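Local coordinates for hydrogenase (NiFe) small subunit HydA (Allochromatium vinosum, PDB 3MYR) that carries the iron-sulfur clusters that relay electrons to or from the nickel-iron centre of the large subunit in this hydrogen-converting [NiFe] hydrogenase, at the interface of chains A and B. Sequence-based numbering; all coordinates share one arbitrary frame. Chains: chain A, Hydrogenase (NiFe) small subunit HydA; chain B, Nickel-dependent hydrogenase large subunit.

Contact 1: the interface of chains A and B. Residues chain A 119-120, 122-124, 126; chain B 44, 48.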
# COMPACT_ATOMS: atom_id res chain seq x y z
N LEU A 119 5.69 7.51 13.15
CA LEU A 119 4.92 6.48 13.78
C LEU A 119 5.79 5.47 14.50
O LEU A 119 5.49 5.13 15.62
CB LEU A 119 4.08 5.80 12.74
CG LEU A 119 2.90 4.96 13.11
CD1 LEU A 119 2.46 3.89 12.11
CD2 LEU A 119 2.38 4.96 14.53
N PRO A 120 6.84 4.94 13.85
CA PRO A 120 7.69 3.96 14.57
C PRO A 120 8.27 4.53 15.90
O PRO A 120 8.53 3.79 16.87
CB PRO A 120 8.86 3.68 13.59
CG PRO A 120 8.22 3.97 12.17
CD PRO A 120 7.35 5.26 12.50
N ALA A 122 6.55 6.71 17.86
CA ALA A 122 5.51 7.02 18.82
C ALA A 122 5.64 6.04 20.03
O ALA A 122 6.06 4.86 19.87
CB ALA A 122 4.11 6.87 18.13
N ARG A 123 5.22 6.49 21.23
CA ARG A 123 5.31 5.62 22.42
C ARG A 123 4.77 4.23 22.19
O ARG A 123 3.63 4.09 21.76
CB ARG A 123 4.54 6.28 23.60
CG ARG A 123 5.41 7.38 24.21
CD ARG A 123 4.66 8.43 25.04
NE ARG A 123 3.70 7.89 26.03
CZ ARG A 123 2.65 8.61 26.50
NH1 ARG A 123 1.81 8.08 27.40
NH2 ARG A 123 2.42 9.88 26.08
N PRO A 124 5.51 3.19 22.64
CA PRO A 124 6.75 3.30 23.43
C PRO A 124 7.99 3.08 22.56
O PRO A 124 9.04 2.75 23.08
CB PRO A 124 6.62 2.11 24.43
CG PRO A 124 5.91 1.05 23.61
CD PRO A 124 4.85 1.89 22.84
N PRO A 126 9.13 0.73 20.11
CA PRO A 126 9.73 -0.58 20.35
C PRO A 126 11.06 -0.89 19.60
O PRO A 126 11.78 -1.81 20.01
CB PRO A 126 8.65 -1.58 19.86
CG PRO A 126 7.48 -0.80 19.44
CD PRO A 126 7.70 0.66 19.73
N ILE B 44 2.45 -0.08 19.85
CA ILE B 44 2.20 1.38 19.90
C ILE B 44 0.77 1.74 20.29
O ILE B 44 0.53 2.65 21.12
CB ILE B 44 2.68 2.05 18.62
CG1 ILE B 44 4.23 1.96 18.60
CG2 ILE B 44 2.22 3.59 18.52
CD1 ILE B 44 4.87 2.18 17.18
N ARG B 48 -4.28 3.40 24.06
CA ARG B 48 -4.79 4.58 23.34
C ARG B 48 -6.30 4.52 23.18
O ARG B 48 -6.90 3.54 23.56
CB ARG B 48 -4.08 4.69 21.99
CG ARG B 48 -2.59 5.04 22.20
CD ARG B 48 -1.91 5.21 20.83
NE ARG B 48 -0.43 5.19 20.95
CZ ARG B 48 0.32 6.26 21.14
NH1 ARG B 48 -0.22 7.49 21.23
NH2 ARG B 48 1.63 6.13 21.11
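B:Arg48 of the large subunit reaches the small-subunit backbone with one terminal nitrogen: its NH2 donates to the carbonyl O of A:Arg123 over 2.9 Å. The donor lies in the carbonyl plane on a lone pair, but the bond is bent, with 137° at the hydrogen, and the oxygen sits somewhat out of the guanidinium plane. A:Arg123 is poorly ordered, so the details of this bond are less certain than the geometry suggests; the contact uses its backbone carbonyl, not its guanidinium. The other end of the grip is internal to the large subunit. NE of B:Arg48 gives a straighter bond, 2.7 Å long, to the carbonyl O of B:Ile44, approaching from above that carbonyl's plane. One guanidinium thus bonds to a carbonyl of each chain, which together should restrict its rotation. The chain of B:Arg48 runs extended from CG to NE, which carries the group from a loop back to the helix 41-44. With a methionine in its place, the A:Arg123 carbonyl would probably lose this partner from the large subunit and the end of helix 41-44 its tie to the following loop.

Van der Waals contacts with backbone carbonyls surround B:Ile44. CG1 stands anti to the carbonyl carbon (chi1 -69°) and sends CD1 toward helix 118-121, 3.4 Å from the O of A:Leu119. CG1 itself lies 3.7 Å from the O of A:Ala122, and CG2 3.6 Å from the O of A:Arg123. Backbone carbonyls therefore line much of this socket.

Apolar carbons complete it. CG2 also meets CB of A:Ala122, 3.8 Å away. The ring of A:Pro126 crosses the isoleucine at about a right angle, its CD 3.9 Å from CG1. CD of A:Pro124, which follows a cis peptide bond, lies near the isoleucine CA.

The patch is part of the heterodimer interface and probably helps to seat the small subunit on the large one.

Contact 2: the interface of chains A and B. Residues chain A 13-14; chain B 37, 39, 59-61, 557.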
# COMPACT_ATOMS: atom_id res chain seq x y z
N GLU A 13 9.28 2.70 6.62
CA GLU A 13 8.24 3.52 6.02
C GLU A 13 7.00 2.65 5.74
O GLU A 13 7.07 1.38 5.75
CB GLU A 13 8.68 4.19 4.72
CG GLU A 13 9.71 3.46 3.91
CD GLU A 13 9.20 2.44 2.88
OE1 GLU A 13 9.56 1.20 2.98
OE2 GLU A 13 8.65 2.90 1.85
N CYS A 14 5.91 3.32 5.35
CA CYS A 14 4.72 2.55 5.00
C CYS A 14 4.51 2.64 3.47
O CYS A 14 3.58 2.06 2.94
CB CYS A 14 3.53 3.17 5.81
SG CYS A 14 2.80 4.69 5.02
N MET B 37 11.92 -5.94 8.12
CA MET B 37 11.70 -4.64 8.81
C MET B 37 10.49 -4.80 9.72
O MET B 37 9.46 -5.42 9.33
CB MET B 37 11.54 -3.49 7.81
CG MET B 37 11.42 -2.09 8.46
SD MET B 37 9.74 -1.68 9.07
CE MET B 37 8.89 -1.09 7.55
N ARG B 39 8.06 -2.47 12.80
CA ARG B 39 7.76 -1.23 13.54
C ARG B 39 7.06 -1.45 14.91
O ARG B 39 7.25 -0.66 15.85
CB ARG B 39 6.97 -0.23 12.67
CG ARG B 39 7.79 0.26 11.49
CD ARG B 39 6.98 0.89 10.36
NE ARG B 39 6.06 -0.10 9.79
CZ ARG B 39 4.97 0.19 9.08
NH1 ARG B 39 4.61 1.47 8.89
NH2 ARG B 39 4.18 -0.81 8.67
N ARG B 59 -1.51 3.80 8.76
CA ARG B 59 -0.09 3.99 8.48
C ARG B 59 0.72 2.69 8.59
O ARG B 59 1.93 2.70 8.39
CB ARG B 59 0.53 5.10 9.36
CG ARG B 59 0.35 6.51 8.73
CD ARG B 59 -1.16 6.93 8.59
NE ARG B 59 -1.25 8.38 8.36
CZ ARG B 59 -2.38 9.07 8.40
NH1 ARG B 59 -3.48 8.50 8.90
NH2 ARG B 59 -2.41 10.36 7.99
N ILE B 60 0.05 1.57 8.83
CA ILE B 60 0.69 0.29 8.50
C ILE B 60 1.18 0.32 7.05
O ILE B 60 2.25 -0.21 6.73
CB ILE B 60 -0.29 -0.90 8.75
CG1 ILE B 60 -0.34 -1.09 10.28
CG2 ILE B 60 0.22 -2.19 7.99
CD1 ILE B 60 -1.49 -2.16 10.72
N CYS B 61 0.40 0.92 6.16
CA CYS B 61 0.79 0.82 4.75
C CYS B 61 0.11 1.83 3.89
O CYS B 61 -1.08 2.01 3.99
CB CYS B 61 0.55 -0.60 4.20
SG CYS B 61 1.32 -0.76 2.54
N ALA B 557 5.27 -4.13 4.75
CA ALA B 557 4.86 -3.20 5.82
C ALA B 557 3.50 -3.71 6.32
O ALA B 557 3.29 -3.86 7.53
CB ALA B 557 4.71 -1.73 5.24
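A:Cys14 places SG between its backbone N and carbonyl carbon (chi1 82°), which turns the sulfur, a ligand of the proximal [4Fe-4S] cluster from a CXXC motif, along the subunit boundary. Its CB faces the large subunit. Across the boundary, SG of B:Cys61 stands anti to its own backbone N (chi1 -170°), with the sulfur 3.6 Å from the carbonyl O of A:Cys14. B:Cys61 is a nickel ligand, the first cysteine of a CXXC motif of the large subunit, so two cofactor-binding cysteines meet here, each using both backbone and side chain. Their carbon contact is CB of A:Cys14 on CA of B:Cys61, at 3.8 Å.

B:Arg39 supplies a flat group beside this meeting point. Its guanidinium faces the loop 59-61, where it grips two successive carbonyls of its own subunit. NH1 donates to the O of B:Arg59 at 3.0 Å, within the carbonyl plane but tilted from the plane of the guanidinium. NH2 donates to the O of B:Ile60 at 2.8 Å, along a straighter path. These bonds hold the guanidinium against the loop that leads into B:Cys61, so B:Arg39 probably acts as a second-shell support for that residue.

One face of the same guanidinium looks to the small subunit. The carbonyl O of A:Glu13 stands 4.0 Å above its plane, offset toward the rim, a placement that may let the positive charge stabilise the carbonyl dipole without a hydrogen bond between them. NH1 also touches CB of A:Cys14 by van der Waals contact.

Further along, B:Met37 brings its methyl CE against the A:Glu13 backbone. The methyl of B:Ala557, in helix 556-560, approaches the same oxygen from another direction, with CB 3.9 Å from O of A:Glu13; CE of B:Met37 lies 3.6 Å from that O.

Contact 1 and contact 2 lie about 13 Å apart, measured between the centres of their C-alpha atoms, within the same small-large subunit interface. They share no residue, but the large subunit's stretch from the loop at 37 and 39 into helix 41-44 serves both, so the two could be coupled through its backbone. On the small-subunit side, helix 118-121 with its following loop and the separate loop at 13-14 are used. Contact 1 probably serves as an anchor, whereas contact 2 brings a cluster ligand beside a residue of the nickel-iron pocket, where electron transfer between subunits depends on close docking.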